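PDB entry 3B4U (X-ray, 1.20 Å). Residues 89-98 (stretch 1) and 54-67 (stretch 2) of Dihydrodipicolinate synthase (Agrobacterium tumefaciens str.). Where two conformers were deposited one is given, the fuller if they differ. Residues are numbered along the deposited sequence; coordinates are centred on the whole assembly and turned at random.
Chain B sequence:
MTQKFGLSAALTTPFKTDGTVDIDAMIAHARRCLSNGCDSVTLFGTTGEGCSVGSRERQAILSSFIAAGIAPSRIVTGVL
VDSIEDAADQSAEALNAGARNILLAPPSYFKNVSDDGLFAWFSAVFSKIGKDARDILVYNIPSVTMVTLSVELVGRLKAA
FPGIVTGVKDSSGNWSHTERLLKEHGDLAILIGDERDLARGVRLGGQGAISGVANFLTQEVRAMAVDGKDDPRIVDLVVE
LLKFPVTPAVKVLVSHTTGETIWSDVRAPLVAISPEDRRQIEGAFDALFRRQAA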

# COMPACT_ATOMS: atom_id res chain seq x y z
N ASP B 89 1.57 -12.97 8.37
CA ASP B 89 1.41 -12.83 9.81
C ASP B 89 -0.03 -12.46 10.15
O ASP B 89 -0.64 -13.04 11.04
CB ASP B 89 2.37 -11.80 10.39
CG ASP B 89 3.80 -12.30 10.52
OD1 ASP B 89 4.08 -13.51 10.30
OD2 ASP B 89 4.65 -11.45 10.85
N GLN B 90 -0.58 -11.49 9.42
CA GLN B 90 -1.97 -11.04 9.69
C GLN B 90 -2.94 -12.18 9.38
O GLN B 90 -3.90 -12.44 10.11
CB GLN B 90 -2.33 -9.79 8.87
CG GLN B 90 -1.60 -8.54 9.30
CD GLN B 90 -2.12 -7.29 8.57
OE1 GLN B 90 -3.13 -7.32 7.89
NE2 GLN B 90 -1.43 -6.18 8.77
N SER B 91 -2.71 -12.88 8.28
CA SER B 91 -3.59 -14.00 7.89
C SER B 91 -3.52 -15.11 8.92
O SER B 91 -4.57 -15.63 9.34
CB SER B 91 -3.19 -14.53 6.53
OG SER B 91 -3.38 -13.58 5.49
N ALA B 92 -2.32 -15.51 9.31
CA ALA B 92 -2.17 -16.59 10.29
C ALA B 92 -2.83 -16.26 11.61
O ALA B 92 -3.47 -17.11 12.22
CB ALA B 92 -0.68 -16.94 10.47
N GLU B 93 -2.70 -15.04 12.06
CA GLU B 93 -3.30 -14.65 13.34
C GLU B 93 -4.81 -14.78 13.29
O GLU B 93 -5.40 -15.33 14.17
CB GLU B 93 -2.96 -13.20 13.67
CG GLU B 93 -1.56 -12.98 14.10
CD GLU B 93 -1.24 -11.50 14.17
OE1 GLU B 93 -2.14 -10.77 14.54
OE2 GLU B 93 -0.10 -11.15 13.89
N ALA B 94 -5.44 -14.30 12.22
CA ALA B 94 -6.89 -14.37 12.10
C ALA B 94 -7.35 -15.81 11.93
O ALA B 94 -8.34 -16.24 12.55
CB ALA B 94 -7.39 -13.47 10.97
N LEU B 95 -6.65 -16.59 11.12
CA LEU B 95 -7.03 -17.98 10.92
C LEU B 95 -6.89 -18.79 12.21
O LEU B 95 -7.75 -19.61 12.51
CB LEU B 95 -6.20 -18.62 9.82
CG LEU B 95 -6.47 -18.11 8.39
CD1 LEU B 95 -5.49 -18.73 7.42
CD2 LEU B 95 -7.94 -18.35 7.95
N ASN B 96 -5.84 -18.53 12.99
CA ASN B 96 -5.63 -19.22 14.26
C ASN B 96 -6.72 -18.87 15.25
O ASN B 96 -7.11 -19.69 16.09
CB ASN B 96 -4.26 -18.85 14.85
CG ASN B 96 -4.06 -19.40 16.25
OD1 ASN B 96 -4.05 -18.65 17.23
ND2 ASN B 96 -3.93 -20.70 16.34
N ALA B 97 -7.23 -17.66 15.18
CA ALA B 97 -8.34 -17.20 16.01
C ALA B 97 -9.68 -17.78 15.59
O ALA B 97 -10.68 -17.64 16.30
CB ALA B 97 -8.41 -15.69 16.03
N GLY B 98 -9.73 -18.43 14.43
CA GLY B 98 -10.95 -19.06 13.96
C GLY B 98 -11.74 -18.26 12.92
O GLY B 98 -12.87 -18.61 12.64
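Stretch 2 54-67: GSRERQAILSSFIA

Neighbouring helices in an α/β fold often run side by side in the same direction, and where their axes stand well apart, long side chains and water can supply much of the polar contact. This pair from a dihydrodipicolinate synthase is an example. Stretch 2 opens with a short non-helical lead at Gly54, and Glu57 to Ala67 are helical; the lead is tied down by a hydrogen bond from Gly54 N to Glu57 OE1 (2.9 Å). The helix lies almost parallel to that of stretch 1, at 9° between N-to-C directions, with a closest approach of the axes of 11.6 Å. Because the two run together, the register advances in step: Gln90 faces Ser55, Glu93 faces Gln59, Ala94 faces Leu62 and Ala97 faces Ile66, with CA atoms 8.0 to 8.5 Å apart in each pair. The area buried is modest, 349 Å² over both sides.

The apolar contacts gather toward the C-terminal end of stretch 1, where small alanines meet branched side chains. Leu62, with its CA-to-CB bond directed toward stretch 1, places CD2 4.1 Å from Ala94 CA and 4.3 Å from Ala97 CB. One turn on, Ile66 CD1 reaches Ala97 CB at 3.9 Å. Beyond this contact, Gly98 ends the helix in a Schellman motif, with a positive phi that suits glycine, since a CB there would be jammed against the preceding carbonyl oxygen.

A direct hydrogen bond joins the helices where two long side chains meet: Gln59 NE2 donates to Glu93 OE1 at 2.9 Å and a nearly straight 170°. Gln90 and Arg58 make a different kind of polar contact. Gln90 OE1 sits over one face of the Arg58 guanidinium, 3.2 Å from Arg58 CZ; from there it is poorly placed for the N-H groups, which point outward in the plane of the group, and no hydrogen bond forms.

Water completes the polar links. Ser55 OG and Gln90 NE2 are 3.8 Å apart, and two waters bridge them: water 1 donates to Ser55 OG (2.7 Å) and accepts from Gln90 NE2 (3.0 Å), while water 2 donates to Ser55 OG (2.6 Å) and accepts a weak bond from Gln90 NE2 (2.7 Å). Water 3 carries Arg58 NH2 (2.9 Å) to the backbone oxygen Gln90 O (2.8 Å), and water 4 links Arg58 NE (3.1 Å) to Glu93 OE1 (2.9 Å), the same oxygen that receives Gln59.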

# COMPACT_ATOMS: atom_id res chain seq x y z
N GLY B 54 -4.05 0.33 12.15
CA GLY B 54 -2.72 -0.13 12.45
C GLY B 54 -2.63 -1.62 12.68
O GLY B 54 -3.61 -2.32 12.98
N SER B 55 -1.40 -2.11 12.59
CA SER B 55 -1.12 -3.51 12.81
C SER B 55 -1.34 -3.94 14.26
O SER B 55 -1.63 -5.11 14.50
CB SER B 55 0.32 -3.86 12.37
OG SER B 55 0.42 -3.72 10.97
N ARG B 56 -1.18 -3.02 15.22
CA ARG B 56 -1.55 -3.31 16.60
C ARG B 56 -3.03 -3.08 16.83
O ARG B 56 -3.69 -3.89 17.49
CB ARG B 56 -0.70 -2.49 17.58
CG ARG B 56 0.75 -2.85 17.55
CD ARG B 56 1.57 -2.04 18.52
NE ARG B 56 1.70 -0.63 18.19
CZ ARG B 56 1.22 0.36 18.94
NH1 ARG B 56 0.43 0.14 19.99
NH2 ARG B 56 1.54 1.59 18.62
N GLU B 57 -3.60 -2.01 16.25
CA GLU B 57 -5.01 -1.76 16.40
C GLU B 57 -5.86 -2.94 15.94
O GLU B 57 -6.83 -3.32 16.61
CB GLU B 57 -5.42 -0.52 15.61
CG GLU B 57 -5.01 0.78 16.21
CD GLU B 57 -5.45 1.95 15.40
OE1 GLU B 57 -5.39 1.90 14.15
OE2 GLU B 57 -5.85 2.96 16.01
N ARG B 58 -5.51 -3.55 14.82
CA ARG B 58 -6.33 -4.64 14.31
C ARG B 58 -6.31 -5.83 15.27
O ARG B 58 -7.29 -6.56 15.34
CB ARG B 58 -5.90 -5.02 12.91
CG ARG B 58 -4.54 -5.60 12.74
CD ARG B 58 -4.24 -5.85 11.26
NE ARG B 58 -4.95 -7.04 10.75
CZ ARG B 58 -5.72 -7.07 9.67
NH1 ARG B 58 -6.01 -6.00 8.95
NH2 ARG B 58 -6.24 -8.22 9.32
N GLN B 59 -5.18 -6.05 15.94
CA GLN B 59 -5.08 -7.14 16.91
C GLN B 59 -5.97 -6.87 18.11
O GLN B 59 -6.66 -7.77 18.59
CB GLN B 59 -3.62 -7.33 17.31
CG GLN B 59 -2.73 -7.75 16.14
CD GLN B 59 -1.25 -7.77 16.45
OE1 GLN B 59 -0.72 -6.91 17.14
NE2 GLN B 59 -0.58 -8.72 15.87
N ALA B 60 -5.98 -5.64 18.59
CA ALA B 60 -6.84 -5.25 19.69
C ALA B 60 -8.32 -5.39 19.30
O ALA B 60 -9.12 -5.88 20.07
CB ALA B 60 -6.52 -3.83 20.13
N ILE B 61 -8.67 -4.96 18.10
CA ILE B 61 -10.04 -5.02 17.64
C ILE B 61 -10.51 -6.46 17.51
O ILE B 61 -11.59 -6.82 18.00
CB ILE B 61 -10.19 -4.24 16.32
CG1 ILE B 61 -10.01 -2.74 16.57
CG2 ILE B 61 -11.56 -4.51 15.69
CD1 ILE B 61 -9.71 -1.94 15.30
N LEU B 62 -9.72 -7.31 16.87
CA LEU B 62 -10.12 -8.71 16.71
C LEU B 62 -10.31 -9.37 18.07
O LEU B 62 -11.28 -10.10 18.30
CB LEU B 62 -9.12 -9.46 15.83
CG LEU B 62 -9.49 -10.92 15.54
CD1 LEU B 62 -10.83 -11.04 14.84
CD2 LEU B 62 -8.38 -11.56 14.74
N SER B 63 -9.35 -9.17 18.97
CA SER B 63 -9.44 -9.73 20.30
C SER B 63 -10.71 -9.25 21.01
O SER B 63 -11.40 -10.02 21.68
CB SER B 63 -8.19 -9.34 21.08
OG SER B 63 -8.23 -9.86 22.40
N SER B 64 -11.02 -7.96 20.90
CA SER B 64 -12.22 -7.42 21.53
C SER B 64 -13.50 -7.99 20.93
O SER B 64 -14.46 -8.27 21.67
CB SER B 64 -12.24 -5.91 21.43
OG SER B 64 -11.20 -5.32 22.20
N PHE B 65 -13.53 -8.18 19.61
CA PHE B 65 -14.71 -8.80 18.98
C PHE B 65 -14.94 -10.18 19.55
O PHE B 65 -16.09 -10.56 19.86
CB PHE B 65 -14.50 -8.93 17.46
CG PHE B 65 -15.14 -7.82 16.66
CD1 PHE B 65 -14.65 -6.53 16.69
CD2 PHE B 65 -16.25 -8.10 15.85
CE1 PHE B 65 -15.29 -5.53 15.96
CE2 PHE B 65 -16.88 -7.10 15.15
CZ PHE B 65 -16.40 -5.81 15.20
N ILE B 66 -13.87 -10.96 19.68
CA ILE B 66 -13.98 -12.33 20.16
C ILE B 66 -14.37 -12.35 21.64
O ILE B 66 -15.24 -13.14 22.04
CB ILE B 66 -12.70 -13.10 19.82
CG1 ILE B 66 -12.61 -13.24 18.30
CG2 ILE B 66 -12.70 -14.47 20.50
CD1 ILE B 66 -11.31 -13.82 17.75
N ALA B 67 -13.80 -11.47 22.45
CA ALA B 67 -14.18 -11.39 23.86
C ALA B 67 -15.63 -10.97 24.03
O ALA B 67 -16.29 -11.40 24.98
CB ALA B 67 -13.26 -10.44 24.61
O HOH W 1 1.43 -5.76 9.50
O HOH W 2 -0.79 -3.52 8.65
O HOH W 3 -5.47 -10.33 11.17
O HOH W 4 -3.44 -8.98 12.65